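Local coordinates for protein phosphoglycolate phosphatase (Lactobacillus plantarum, PDB 2HDO) that probably hydrolyses the phosphate ester of 2-phosphoglycolate to give glycolate and phosphate, as a phosphatase of the haloacid dehalogenase (HAD) superfamily, at residues T89-Q94 against L202-L207; Q5-D10 against L99-V104. All blocks are in the same frame, centred on the assembly; numbering follows the deposited sequence.

Contact 1. Residues T89-Q94 against L202-L207; sequences TSLFEQ and LDILEL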
ATOM      1  N   THR A  89       2.664   2.311 -15.458  1.00 13.88           N
ATOM      2  CA  THR A  89       2.099   3.352 -16.323  1.00 14.39           C
ATOM      3  C   THR A  89       1.331   2.738 -17.526  1.00 15.10           C
ATOM      4  O   THR A  89       0.234   3.206 -17.879  1.00 16.55           O
ATOM      5  CB  THR A  89       3.199   4.343 -16.831  1.00 14.97           C
ATOM      6  OG1 THR A  89       4.255   3.605 -17.457  1.00 23.75           O
ATOM      7  CG2 THR A  89       3.770   5.158 -15.689  1.00 15.00           C
ATOM      8  N   SER A  90       1.906   1.677 -18.111  1.00 17.24           N
ATOM      9  CA  SER A  90       1.293   0.960 -19.227  1.00 19.14           C
ATOM     10  C   SER A  90       0.029   0.257 -18.800  1.00 18.08           C
ATOM     11  O   SER A  90      -0.933   0.131 -19.550  1.00 19.13           O
ATOM     12  CB  SER A  90       2.244  -0.090 -19.767  1.00 22.72           C
ATOM     13  OG  SER A  90       3.449   0.490 -20.205  1.00 25.26           O
ATOM     14  N   LEU A  91       0.046  -0.257 -17.582  1.00 14.84           N
ATOM     15  CA  LEU A  91      -1.111  -0.940 -17.052  1.00 14.39           C
ATOM     16  C   LEU A  91      -2.301  -0.004 -17.015  1.00 13.17           C
ATOM     17  O   LEU A  91      -3.386  -0.355 -17.438  1.00 15.04           O
ATOM     18  CB  LEU A  91      -0.829  -1.497 -15.672  1.00 15.70           C
ATOM     19  CG  LEU A  91      -2.028  -2.045 -14.889  1.00 14.44           C
ATOM     20  CD1 LEU A  91      -2.547  -3.301 -15.552  1.00 16.89           C
ATOM     21  CD2 LEU A  91      -1.653  -2.258 -13.430  1.00 15.61           C
ATOM     22  N   PHE A  92      -2.107   1.183 -16.465  1.00 14.90           N
ATOM     23  CA  PHE A  92      -3.195   2.125 -16.308  1.00 15.64           C
ATOM     24  C   PHE A  92      -3.697   2.714 -17.662  1.00 16.76           C
ATOM     25  O   PHE A  92      -4.873   3.070 -17.787  1.00 22.15           O
ATOM     26  CB  PHE A  92      -2.817   3.179 -15.245  1.00 15.72           C
ATOM     27  CG  PHE A  92      -2.922   2.663 -13.844  1.00 13.63           C
ATOM     28  CD1 PHE A  92      -4.159   2.461 -13.294  1.00 13.28           C
ATOM     29  CD2 PHE A  92      -1.810   2.373 -13.087  1.00 24.84           C
ATOM     30  CE1 PHE A  92      -4.314   1.947 -12.036  1.00 16.37           C
ATOM     31  CE2 PHE A  92      -1.939   1.868 -11.787  1.00 18.61           C
ATOM     32  CZ  PHE A  92      -3.178   1.648 -11.255  1.00 15.04           C
ATOM     33  N   GLU A  93      -2.843   2.674 -18.683  1.00 18.23           N
ATOM     34  CA  GLU A  93      -3.273   3.006 -20.057  1.00 16.93           C
ATOM     35  C   GLU A  93      -4.185   1.942 -20.651  1.00 20.06           C
ATOM     36  O   GLU A  93      -4.985   2.247 -21.542  1.00 23.83           O
ATOM     37  CB  GLU A  93      -2.082   3.163 -21.008  1.00 18.18           C
ATOM     38  CG  GLU A  93      -0.922   4.031 -20.541  1.00 24.03           C
ATOM     39  CD  GLU A  93      -1.192   5.493 -20.640  1.00 36.82           C
ATOM     40  OE1 GLU A  93      -2.374   5.859 -20.807  1.00 37.92           O
ATOM     41  OE2 GLU A  93      -0.216   6.280 -20.557  1.00 28.49           O
ATOM     42  N   GLN A  94      -4.047   0.695 -20.223  1.00 15.65           N
ATOM     43  CA  GLN A  94      -4.734  -0.419 -20.878  1.00 15.89           C
ATOM     44  C   GLN A  94      -5.948  -0.946 -20.091  1.00 14.82           C
ATOM     45  O   GLN A  94      -6.808  -1.605 -20.666  1.00 17.55           O
ATOM     46  CB  GLN A  94      -3.759  -1.576 -21.092  1.00 17.72           C
ATOM     47  CG  GLN A  94      -2.543  -1.309 -21.994  1.00 18.69           C
ATOM     48  CD  GLN A  94      -2.902  -0.910 -23.399  1.00 24.24           C
ATOM     49  OE1 GLN A  94      -3.853  -1.437 -23.995  1.00 27.69           O
ATOM     50  NE2 GLN A  94      -2.136   0.028 -23.954  1.00 28.66           N
ATOM     51  N   LEU A 202       1.554  -6.051 -15.917  1.00 15.19           N
ATOM     52  CA  LEU A 202       0.719  -6.258 -17.098  1.00 14.64           C
ATOM     53  C   LEU A 202      -0.112  -7.567 -17.084  1.00 14.74           C
ATOM     54  O   LEU A 202      -1.104  -7.711 -17.806  1.00 16.14           O
ATOM     55  CB  LEU A 202       1.549  -6.103 -18.378  1.00 14.89           C
ATOM     56  CG  LEU A 202       2.038  -4.659 -18.553  1.00 14.42           C
ATOM     57  CD1 LEU A 202       3.091  -4.574 -19.655  1.00 21.44           C
ATOM     58  CD2 LEU A 202       0.857  -3.724 -18.843  1.00 21.90           C
ATOM     59  N   ASP A 203       0.257  -8.492 -16.211  1.00 14.68           N
ATOM     60  CA  ASP A 203      -0.503  -9.723 -16.044  1.00 14.81           C
ATOM     61  C   ASP A 203      -1.910  -9.480 -15.512  1.00 14.28           C
ATOM     62  O   ASP A 203      -2.780 -10.312 -15.698  1.00 16.02           O
ATOM     63  CB  ASP A 203       0.205 -10.677 -15.092  1.00 16.28           C
ATOM     64  CG  ASP A 203       1.565 -11.147 -15.612  1.00 22.55           C
ATOM     65  OD1 ASP A 203       1.832 -11.062 -16.840  1.00 27.64           O
ATOM     66  OD2 ASP A 203       2.346 -11.641 -14.775  1.00 23.92           O
ATOM     67  N   ILE A 204      -2.108  -8.358 -14.826  1.00 14.48           N
ATOM     68  CA  ILE A 204      -3.453  -7.950 -14.381  1.00 13.12           C
ATOM     69  C   ILE A 204      -4.408  -7.849 -15.587  1.00 13.95           C
ATOM     70  O   ILE A 204      -5.575  -8.193 -15.468  1.00 13.51           O
ATOM     71  CB  ILE A 204      -3.396  -6.629 -13.587  1.00 13.09           C
ATOM     72  CG1 ILE A 204      -2.531  -6.859 -12.340  1.00 14.44           C
ATOM     73  CG2 ILE A 204      -4.821  -6.145 -13.246  1.00 14.92           C
ATOM     74  CD1 ILE A 204      -2.160  -5.609 -11.487  1.00 14.66           C
ATOM     75  N   LEU A 205      -3.902  -7.446 -16.759  1.00 13.64           N
ATOM     76  CA  LEU A 205      -4.763  -7.344 -17.932  1.00 12.92           C
ATOM     77  C   LEU A 205      -5.365  -8.664 -18.340  1.00 14.17           C
ATOM     78  O   LEU A 205      -6.395  -8.673 -19.035  1.00 16.16           O
ATOM     79  CB  LEU A 205      -4.035  -6.717 -19.128  1.00 12.42           C
ATOM     80  CG  LEU A 205      -3.440  -5.330 -18.882  1.00 17.57           C
ATOM     81  CD1 LEU A 205      -2.637  -4.878 -20.104  1.00 16.82           C
ATOM     82  CD2 LEU A 205      -4.555  -4.360 -18.557  1.00 16.57           C
ATOM     83  N   GLU A 206      -4.742  -9.774 -17.964  1.00 15.47           N
ATOM     84  CA  GLU A 206      -5.272 -11.095 -18.309  1.00 18.69           C
ATOM     85  C   GLU A 206      -6.660 -11.334 -17.685  1.00 20.14           C
ATOM     86  O   GLU A 206      -7.411 -12.154 -18.195  1.00 20.36           O
ATOM     87  CB  GLU A 206      -4.322 -12.217 -17.880  1.00 20.65           C
ATOM     88  CG  GLU A 206      -2.931 -12.223 -18.576  1.00 24.22           C
ATOM     89  CD  GLU A 206      -1.839 -12.979 -17.772  1.00 23.78           C
ATOM     90  N   LEU A 207      -7.011 -10.630 -16.608  1.00 18.47           N
ATOM     91  CA  LEU A 207      -8.368 -10.712 -16.052  1.00 19.57           C
ATOM     92  C   LEU A 207      -9.433 -10.138 -16.963  1.00 20.09           C
ATOM     93  O   LEU A 207     -10.613 -10.341 -16.697  1.00 23.11           O
ATOM     94  CB  LEU A 207      -8.495  -9.943 -14.736  1.00 19.91           C
ATOM     95  CG  LEU A 207      -7.572 -10.204 -13.534  1.00 20.81           C
ATOM     96  CD1 LEU A 207      -7.678  -9.047 -12.541  1.00 23.69           C
ATOM     97  CD2 LEU A 207      -7.944 -11.480 -12.898  1.00 25.13           C
TER
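In the Rossmann-like domain of a HAD phosphatase, helices pack over a parallel sheet, and here helix 88-94 lies beside the consecutive turns of 202-207, close to the C terminus. The contact is made by van der Waals packing of mainly apolar side chains and passes from a buried floor, where Leu91 is enclosed, to a rim open to solvent. Leu91 dominates the floor. Its CG stands anti to the backbone N (chi1 170°), which carries the forked end across to the other segment. The two methyls then divide the work: CD2 meets Ile204 CD1 at 3.9 Å, the two side chains crossing at about a right angle, while Leu91 CD1 lies 3.8 Å from Leu205 CD2 as these chains slide past each other in opposite directions. Below, Ile204 continues onto Phe198, Ile161 and Trp183, so this half of the contact merges with the core above the sheet.

The outer half is sparser. Leu202, largely exposed, reaches over the helix backbone, and its CD2 comes to 3.8 Å from Leu91 N and 4.0 Å from Ser90 CB. Gln94 takes part through its aliphatic base alone; bent at chi2 (-60°), the chain turns its amide away from 202-207. The closest approach of the contact is here, methyl to methylene, Leu205 CD1 lying 3.6 Å from Gln94 CB.

Contact 2. Residues Q5-D10 against L99-V104; sequences QALMFD and LRLGIV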
ATOM      1  N   GLN A   5     -15.606  -5.651 -11.178  1.00 12.52           N
ATOM      2  CA  GLN A   5     -16.081  -4.294 -11.431  1.00 13.51           C
ATOM      3  C   GLN A   5     -15.150  -3.213 -10.866  1.00 13.28           C
ATOM      4  O   GLN A   5     -15.187  -2.064 -11.317  1.00 12.96           O
ATOM      5  CB  GLN A   5     -17.440  -4.069 -10.830  1.00 14.06           C
ATOM      6  CG  GLN A   5     -18.527  -4.839 -11.514  1.00 17.17           C
ATOM      7  CD  GLN A   5     -19.836  -4.833 -10.726  1.00 26.94           C
ATOM      8  OE1 GLN A   5     -20.134  -3.873 -10.021  1.00 32.04           O
ATOM      9  NE2 GLN A   5     -20.615  -5.911 -10.843  1.00 31.16           N
ATOM     10  N   ALA A   6     -14.353  -3.582  -9.862  1.00 14.39           N
ATOM     11  CA  ALA A   6     -13.443  -2.646  -9.248  1.00 12.63           C
ATOM     12  C   ALA A   6     -12.118  -3.297  -8.936  1.00 12.82           C
ATOM     13  O   ALA A   6     -12.061  -4.480  -8.553  1.00 12.29           O
ATOM     14  CB  ALA A   6     -14.044  -2.049  -7.959  1.00 14.33           C
ATOM     15  N   LEU A   7     -11.069  -2.493  -9.071  1.00 11.25           N
ATOM     16  CA  LEU A   7      -9.724  -2.833  -8.642  1.00 10.73           C
ATOM     17  C   LEU A   7      -9.252  -1.778  -7.678  1.00 13.22           C
ATOM     18  O   LEU A   7      -9.243  -0.605  -8.020  1.00 13.84           O
ATOM     19  CB  LEU A   7      -8.758  -2.882  -9.806  1.00 12.11           C
ATOM     20  CG  LEU A   7      -9.028  -3.849 -10.923  1.00 15.35           C
ATOM     21  CD1 LEU A   7      -7.846  -3.761 -11.914  1.00 16.39           C
ATOM     22  CD2 LEU A   7      -9.240  -5.253 -10.464  1.00 16.59           C
HETATM   23  N   MSE A   8      -8.924  -2.206  -6.458  1.00 12.18           N
HETATM   24  CA  MSE A   8      -8.314  -1.322  -5.464  1.00 10.36           C
HETATM   25  C   MSE A   8      -6.881  -1.695  -5.296  1.00 11.83           C
HETATM   26  O   MSE A   8      -6.561  -2.871  -5.304  1.00 14.30           O
HETATM   27  CB  MSE A   8      -9.032  -1.453  -4.124  1.00 13.46           C
HETATM   28  CG  MSE A   8     -10.483  -1.157  -4.219  1.00 14.14           C
HETATM   29 SE   MSE A   8     -10.835   0.761  -4.443  0.75 24.52          SE
HETATM   30  CE  MSE A   8     -11.973   0.735  -6.115  1.00 14.19           C
ATOM     31  N   PHE A   9      -6.020  -0.703  -5.144  1.00 12.23           N
ATOM     32  CA  PHE A   9      -4.598  -0.901  -5.077  1.00 10.18           C
ATOM     33  C   PHE A   9      -4.038  -0.311  -3.779  1.00 13.00           C
ATOM     34  O   PHE A   9      -4.411   0.772  -3.380  1.00 12.17           O
ATOM     35  CB  PHE A   9      -3.856  -0.174  -6.216  1.00 12.75           C
ATOM     36  CG  PHE A   9      -4.183  -0.677  -7.593  1.00 14.91           C
ATOM     37  CD1 PHE A   9      -5.307  -0.197  -8.239  1.00 15.69           C
ATOM     38  CD2 PHE A   9      -3.387  -1.619  -8.237  1.00 17.31           C
ATOM     39  CE1 PHE A   9      -5.657  -0.655  -9.492  1.00 16.92           C
ATOM     40  CE2 PHE A   9      -3.724  -2.057  -9.519  1.00 16.29           C
ATOM     41  CZ  PHE A   9      -4.868  -1.591 -10.128  1.00 13.41           C
ATOM     42  N   ASP A  10      -3.124  -1.042  -3.164  1.00 14.02           N
ATOM     43  CA  ASP A  10      -2.142  -0.442  -2.214  1.00 16.88           C
ATOM     44  C   ASP A  10      -1.071   0.328  -2.981  1.00 17.09           C
ATOM     45  O   ASP A  10      -0.907   0.117  -4.173  1.00 17.40           O
ATOM     46  CB  ASP A  10      -1.462  -1.563  -1.427  1.00 20.77           C
ATOM     47  CG  ASP A  10      -0.974  -1.117  -0.091  1.00 30.08           C
ATOM     48  OD1 ASP A  10      -1.153   0.075   0.273  1.00 28.52           O
ATOM     49  OD2 ASP A  10      -0.379  -1.970   0.591  1.00 31.54           O
ATOM     50  N   LEU A  99     -13.923  -0.095 -15.507  1.00 12.30           N
ATOM     51  CA  LEU A  99     -13.547  -0.382 -14.128  1.00 11.96           C
ATOM     52  C   LEU A  99     -13.650   0.825 -13.216  1.00 12.36           C
ATOM     53  O   LEU A  99     -13.408   1.964 -13.623  1.00 14.94           O
ATOM     54  CB  LEU A  99     -12.121  -0.881 -14.050  1.00 13.59           C
ATOM     55  CG  LEU A  99     -11.915  -2.279 -14.534  1.00 15.15           C
ATOM     56  CD1 LEU A  99     -10.444  -2.558 -14.686  1.00 18.52           C
ATOM     57  CD2 LEU A  99     -12.597  -3.283 -13.558  1.00 19.13           C
ATOM     58  N   ARG A 100     -14.027   0.583 -11.970  1.00 10.43           N
ATOM     59  CA  ARG A 100     -13.803   1.562 -10.923  1.00 11.28           C
ATOM     60  C   ARG A 100     -12.464   1.284 -10.288  1.00 12.06           C
ATOM     61  O   ARG A 100     -12.237   0.196  -9.747  1.00 15.25           O
ATOM     62  CB  ARG A 100     -14.916   1.594  -9.855  1.00 13.64           C
ATOM     63  CG  ARG A 100     -16.324   1.478 -10.340  1.00 16.18           C
ATOM     64  CD  ARG A 100     -16.802   2.441 -11.393  1.00 17.63           C
ATOM     65  NE  ARG A 100     -16.451   3.846 -11.194  1.00 22.97           N
ATOM     66  CZ  ARG A 100     -17.125   4.747 -10.471  1.00 24.27           C
ATOM     67  NH1 ARG A 100     -18.207   4.414  -9.764  1.00 29.72           N
ATOM     68  NH2 ARG A 100     -16.689   6.005 -10.451  1.00 19.69           N
ATOM     69  N   LEU A 101     -11.553   2.242 -10.391  1.00 10.05           N
ATOM     70  CA  LEU A 101     -10.212   2.071  -9.872  1.00 10.35           C
ATOM     71  C   LEU A 101     -10.077   2.918  -8.597  1.00 12.02           C
ATOM     72  O   LEU A 101     -10.637   4.021  -8.488  1.00 13.26           O
ATOM     73  CB  LEU A 101      -9.144   2.522 -10.891  1.00 11.49           C
ATOM     74  CG  LEU A 101      -9.140   1.837 -12.266  1.00 13.66           C
ATOM     75  CD1 LEU A 101      -8.005   2.374 -13.077  1.00 15.92           C
ATOM     76  CD2 LEU A 101      -9.033   0.331 -12.138  1.00 14.65           C
ATOM     77  N   GLY A 102      -9.348   2.405  -7.622  1.00 10.52           N
ATOM     78  CA  GLY A 102      -9.024   3.216  -6.474  1.00 11.90           C
ATOM     79  C   GLY A 102      -7.787   2.753  -5.706  1.00 11.61           C
ATOM     80  O   GLY A 102      -7.137   1.731  -6.019  1.00 11.44           O
ATOM     81  N   ILE A 103      -7.525   3.513  -4.662  1.00 11.97           N
ATOM     82  CA  ILE A 103      -6.399   3.328  -3.791  1.00 14.97           C
ATOM     83  C   ILE A 103      -6.891   3.201  -2.338  1.00 13.00           C
ATOM     84  O   ILE A 103      -7.748   3.946  -1.879  1.00 13.81           O
ATOM     85  CB  ILE A 103      -5.422   4.510  -3.927  1.00 17.05           C
ATOM     86  CG1 ILE A 103      -4.681   4.364  -5.262  1.00 20.58           C
ATOM     87  CG2 ILE A 103      -4.420   4.530  -2.732  1.00 17.79           C
ATOM     88  CD1 ILE A 103      -3.701   5.421  -5.534  1.00 30.22           C
ATOM     89  N   VAL A 104      -6.337   2.240  -1.618  1.00 12.79           N
ATOM     90  CA  VAL A 104      -6.578   2.086  -0.185  1.00 12.84           C
ATOM     91  C   VAL A 104      -5.223   1.920   0.478  1.00 14.26           C
ATOM     92  O   VAL A 104      -4.557   0.886   0.338  1.00 17.08           O
ATOM     93  CB  VAL A 104      -7.464   0.821   0.128  1.00 13.17           C
ATOM     94  CG1 VAL A 104      -7.695   0.689   1.626  1.00 14.20           C
ATOM     95  CG2 VAL A 104      -8.724   0.850  -0.661  1.00 14.34           C
TER
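Leu99 opens the parallel pairing of strands 6-9 and 100-104 by laying CD2 3.6 Å from Gln5 O, while its CD1 meets Leu7 CD1. Arg100 N then gives Gln5 O an almost straight hydrogen bond (3.0 Å, 175°), and Arg100 O receives Leu7 N nearly along its C=O axis; the guanidinium leads away from strand 6-9. Leu101 shares a sheet face with Leu7 and Phe9, its CD2 4.0 Å from Leu7 CB. At Gly102 the backbone bonds both ways, N to Leu7 O and O from Phe9 N (2.8 Å), and that same oxygen lies in the plane of the Phe9 ring, at its edge. On the opposite face, selenomethionine Met8, bent at chi2 and chi3, folds across Gly102, which has no side chain, so SE lies directly against its backbone, 3.7 Å from CA. Ile103 returns to the Phe9 face, and Val104 N closes the ladder on Phe9 O from above the carbonyl plane. Lys138 then links Val104 O to OD1 of Asp10, the residue that is probably the HAD nucleophile and lies beside a bound phosphate. Strand 100-104 lies between 6-9 and 125-129, with helix 142-150 covering Met8 and Val104.

Overall arrangement
From the N terminus, strand 6-9 enters first; the chain then runs through the mostly helical region 19-75 and helix 88-94 before strand 100-104 returns to close contact 2, a loop with 88 intervening residues. Contact 1 starts inside that loop and closes only after the remaining sheet strands, when 202-207 comes back to helix 88-94. The two loops therefore cross rather than nest. Contact 2 joins neighbouring inner strands of the sheet, whereas contact 1 links the chain's C-terminal turns to a helix packed on that sheet. Their centres are about 13 Å apart, and they meet directly: Phe92 CZ packs 3.8 Å from Phe9 CE1, and Ile204 CG2 approaches Leu7 CD1.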